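Acyl-coenzyme A oxidase 3 (Yarrowia lipolytica, PDB 5YS9) oxidises acyl-CoA substrates with FAD and molecular oxygen, giving trans-2-enoyl-CoA and hydrogen peroxide in peroxisomal fatty acid beta-oxidation. Local coordinates at residues A497-V509 with G605-L618. Numbering follows the deposited sequence.
Sequences ATLSGRDLKDPKV and GFLQPKDIDQVTEL
The F606 ring lies under the T498-L499 peptide, with L499 N 3.9 Å above the ring centre and T498 C over the same face nearer the rim. CG stands anti to the backbone N (chi1 -164°), which swings the ring beneath the loop toward helix 507-534, where E512 and A513 also touch it. L499 crosses F606 at about a right angle: its CD1 sits 4.1 Å from F606 CE2, while its other branch, CD2, packs on L607 CD2 at 3.7 Å. With an alanine at F606, the T498-L499 peptide would probably lose the surface it lies on and L499 CD1 its aromatic neighbour. Further along, L504 faces helix 609-628, its CD1 4.2 Å from V615 CG2 and its CB against L618 CD1; L618 CD2 in turn meets the aliphatic part of K505.

Toward the polar edge, L499 N donates to F606 O at 3.0 Å, in the carbonyl plane and on a lone pair, the one hydrogen bond between the segments. D611 brings its carboxylate up to L499 CD2, yet spends OD2 on Q608 N, 2.9 Å away and met on the anti side, 26° out of the carboxylate plane. On the loop side, R502 NH1 forms a salt bridge with E512. The contact thus lays the loop leading into one helix of the C-terminal helical domain against F606 and one flank of helix 609-628; its chemistry is mainly apolar, with a single backbone bond between the segments fixing L499 beside F606.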
# COMPACT_ATOMS: atom_id res chain seq x y z
N ALA A 497 -5.60 21.91 31.74
CA ALA A 497 -4.97 22.60 30.59
C ALA A 497 -5.86 22.77 29.34
O ALA A 497 -6.60 21.84 28.94
CB ALA A 497 -3.66 21.91 30.21
N THR A 498 -5.81 23.95 28.76
CA THR A 498 -6.52 24.30 27.55
C THR A 498 -5.66 25.27 26.79
O THR A 498 -4.65 25.72 27.29
CB THR A 498 -7.90 24.93 27.80
OG1 THR A 498 -7.79 25.96 28.78
CG2 THR A 498 -8.88 23.90 28.28
N LEU A 499 -6.03 25.55 25.55
CA LEU A 499 -5.26 26.49 24.76
C LEU A 499 -5.25 27.87 25.38
O LEU A 499 -4.22 28.49 25.48
CB LEU A 499 -5.83 26.56 23.35
CG LEU A 499 -5.02 27.34 22.33
CD1 LEU A 499 -3.61 26.78 22.23
CD2 LEU A 499 -5.71 27.31 20.98
N SER A 500 -6.41 28.34 25.83
CA SER A 500 -6.50 29.59 26.57
C SER A 500 -5.89 30.78 25.85
O SER A 500 -5.23 31.61 26.46
CB SER A 500 -5.85 29.44 27.94
OG SER A 500 -6.20 28.21 28.53
N GLY A 501 -6.10 30.85 24.54
CA GLY A 501 -5.65 31.98 23.76
C GLY A 501 -4.16 32.02 23.53
O GLY A 501 -3.63 33.01 23.10
N ARG A 502 -3.49 30.92 23.83
CA ARG A 502 -2.07 30.81 23.64
C ARG A 502 -1.72 30.69 22.17
O ARG A 502 -2.58 30.44 21.33
CB ARG A 502 -1.49 29.63 24.40
CG ARG A 502 -2.01 29.47 25.81
CD ARG A 502 -0.87 29.34 26.80
NE ARG A 502 -0.54 27.96 27.13
CZ ARG A 502 -1.40 26.96 27.25
NH1 ARG A 502 -0.97 25.76 27.56
NH2 ARG A 502 -2.69 27.15 27.07
N ASP A 503 -0.46 30.90 21.86
CA ASP A 503 0.04 30.78 20.50
C ASP A 503 0.24 29.34 20.04
O ASP A 503 0.99 28.58 20.63
CB ASP A 503 1.36 31.53 20.39
CG ASP A 503 1.77 31.78 18.97
OD1 ASP A 503 0.93 31.68 18.08
OD2 ASP A 503 2.94 32.09 18.75
N LEU A 504 -0.40 29.02 18.92
CA LEU A 504 -0.28 27.75 18.25
C LEU A 504 0.99 27.63 17.42
O LEU A 504 1.24 26.56 16.86
CB LEU A 504 -1.53 27.49 17.40
CG LEU A 504 -2.73 27.10 18.26
CD1 LEU A 504 -4.04 27.20 17.50
CD2 LEU A 504 -2.54 25.68 18.83
N LYS A 505 1.80 28.68 17.36
CA LYS A 505 3.10 28.62 16.73
C LYS A 505 4.20 28.29 17.74
O LYS A 505 5.35 28.06 17.36
CB LYS A 505 3.41 29.93 16.00
CG LYS A 505 2.47 30.25 14.84
CD LYS A 505 2.58 31.71 14.36
CE LYS A 505 1.60 32.67 15.05
NZ LYS A 505 0.86 33.51 14.05
N ASP A 506 3.85 28.23 19.01
CA ASP A 506 4.82 27.99 20.06
C ASP A 506 4.99 26.48 20.26
O ASP A 506 4.07 25.81 20.71
CB ASP A 506 4.31 28.65 21.35
CG ASP A 506 5.28 28.55 22.54
OD1 ASP A 506 6.25 27.75 22.57
OD2 ASP A 506 5.02 29.32 23.50
N PRO A 507 6.18 25.94 19.99
CA PRO A 507 6.41 24.53 20.30
C PRO A 507 6.02 24.07 21.73
O PRO A 507 5.52 22.95 21.88
CB PRO A 507 7.92 24.37 20.07
CG PRO A 507 8.27 25.44 19.10
CD PRO A 507 7.40 26.60 19.50
N LYS A 508 6.21 24.91 22.75
CA LYS A 508 5.87 24.48 24.12
C LYS A 508 4.39 24.20 24.30
O LYS A 508 4.00 23.39 25.16
CB LYS A 508 6.41 25.45 25.18
CG LYS A 508 7.93 25.43 25.23
CD LYS A 508 8.46 25.91 26.57
CE LYS A 508 9.84 26.57 26.44
NZ LYS A 508 9.67 28.00 26.05
N VAL A 509 3.58 24.84 23.49
CA VAL A 509 2.13 24.74 23.60
C VAL A 509 1.66 23.46 22.92
O VAL A 509 0.94 22.62 23.51
CB VAL A 509 1.48 26.00 22.99
CG1 VAL A 509 -0.03 25.87 22.95
CG2 VAL A 509 1.92 27.24 23.78
N GLY A 605 -10.96 18.83 25.30
CA GLY A 605 -11.32 20.21 25.60
C GLY A 605 -10.14 21.16 25.56
O GLY A 605 -10.27 22.29 26.01
N PHE A 606 -9.02 20.73 25.00
CA PHE A 606 -7.88 21.62 24.78
C PHE A 606 -8.15 22.69 23.71
O PHE A 606 -7.69 23.83 23.82
CB PHE A 606 -6.66 20.82 24.37
CG PHE A 606 -5.36 21.58 24.49
CD1 PHE A 606 -4.71 21.70 25.71
CD2 PHE A 606 -4.79 22.20 23.38
CE1 PHE A 606 -3.52 22.38 25.81
CE2 PHE A 606 -3.60 22.90 23.48
CZ PHE A 606 -2.96 22.99 24.69
N LEU A 607 -8.88 22.30 22.67
CA LEU A 607 -9.27 23.18 21.58
C LEU A 607 -10.80 23.20 21.48
O LEU A 607 -11.48 22.27 21.90
CB LEU A 607 -8.71 22.64 20.26
CG LEU A 607 -7.20 22.51 20.02
CD1 LEU A 607 -6.91 22.20 18.55
CD2 LEU A 607 -6.41 23.73 20.43
N GLN A 608 -11.34 24.27 20.92
CA GLN A 608 -12.77 24.35 20.61
C GLN A 608 -12.90 24.40 19.07
O GLN A 608 -11.89 24.58 18.36
CB GLN A 608 -13.39 25.59 21.28
CG GLN A 608 -13.23 25.69 22.81
CD GLN A 608 -12.77 27.10 23.22
OE1 GLN A 608 -11.59 27.47 23.05
NE2 GLN A 608 -13.70 27.88 23.73
N PRO A 609 -14.14 24.23 18.54
CA PRO A 609 -14.41 24.29 17.10
C PRO A 609 -13.67 25.40 16.34
O PRO A 609 -13.14 25.14 15.27
CB PRO A 609 -15.91 24.52 17.07
CG PRO A 609 -16.39 23.66 18.21
CD PRO A 609 -15.34 23.74 19.28
N LYS A 610 -13.58 26.59 16.92
CA LYS A 610 -12.90 27.69 16.26
C LYS A 610 -11.37 27.46 16.19
O LYS A 610 -10.72 27.97 15.29
CB LYS A 610 -13.21 29.03 16.96
CG LYS A 610 -13.25 30.25 16.04
CD LYS A 610 -12.80 31.55 16.73
CE LYS A 610 -13.71 32.74 16.45
NZ LYS A 610 -14.82 32.84 17.45
N ASP A 611 -10.79 26.70 17.12
CA ASP A 611 -9.33 26.50 17.12
C ASP A 611 -8.82 25.55 16.04
O ASP A 611 -7.67 25.64 15.62
CB ASP A 611 -8.87 26.02 18.49
CG ASP A 611 -9.15 27.03 19.61
OD1 ASP A 611 -8.92 28.24 19.40
OD2 ASP A 611 -9.58 26.59 20.71
N ILE A 612 -9.69 24.65 15.58
CA ILE A 612 -9.39 23.76 14.46
C ILE A 612 -9.25 24.54 13.17
O ILE A 612 -8.35 24.24 12.38
CB ILE A 612 -10.54 22.72 14.24
CG1 ILE A 612 -10.83 21.90 15.51
CG2 ILE A 612 -10.22 21.78 13.06
CD1 ILE A 612 -9.59 21.35 16.17
N ASP A 613 -10.15 25.49 12.93
CA ASP A 613 -10.02 26.42 11.79
C ASP A 613 -8.65 27.05 11.79
O ASP A 613 -8.00 27.07 10.76
CB ASP A 613 -11.06 27.55 11.80
CG ASP A 613 -12.48 27.06 11.60
OD1 ASP A 613 -12.75 25.88 11.89
OD2 ASP A 613 -13.32 27.87 11.17
N GLN A 614 -8.21 27.52 12.96
CA GLN A 614 -6.90 28.19 13.07
C GLN A 614 -5.74 27.24 12.77
O GLN A 614 -4.79 27.62 12.09
CB GLN A 614 -6.71 28.84 14.47
CG GLN A 614 -5.54 29.83 14.55
CD GLN A 614 -5.74 31.03 13.62
OE1 GLN A 614 -6.80 31.68 13.64
NE2 GLN A 614 -4.74 31.31 12.77
N VAL A 615 -5.83 26.01 13.29
CA VAL A 615 -4.88 24.94 13.02
C VAL A 615 -4.79 24.70 11.52
O VAL A 615 -3.68 24.66 10.99
CB VAL A 615 -5.26 23.64 13.76
CG1 VAL A 615 -4.50 22.44 13.22
CG2 VAL A 615 -4.98 23.80 15.26
N THR A 616 -5.95 24.60 10.84
CA THR A 616 -5.96 24.47 9.37
C THR A 616 -5.16 25.61 8.72
O THR A 616 -4.26 25.37 7.90
CB THR A 616 -7.39 24.27 8.79
OG1 THR A 616 -7.86 22.99 9.19
CG2 THR A 616 -7.40 24.28 7.28
N GLU A 617 -5.39 26.84 9.16
CA GLU A 617 -4.71 27.97 8.57
C GLU A 617 -3.20 27.89 8.81
O GLU A 617 -2.41 28.23 7.94
CB GLU A 617 -5.30 29.27 9.11
CG GLU A 617 -4.81 30.50 8.37
CD GLU A 617 -5.76 31.68 8.50
OE1 GLU A 617 -6.97 31.48 8.25
OE2 GLU A 617 -5.30 32.79 8.86
N LEU A 618 -2.81 27.40 9.97
CA LEU A 618 -1.38 27.31 10.31
C LEU A 618 -0.65 26.26 9.48
O LEU A 618 0.41 26.55 8.95
CB LEU A 618 -1.21 27.09 11.80
CG LEU A 618 -1.50 28.37 12.62
CD1 LEU A 618 -1.39 28.10 14.11
CD2 LEU A 618 -0.60 29.52 12.19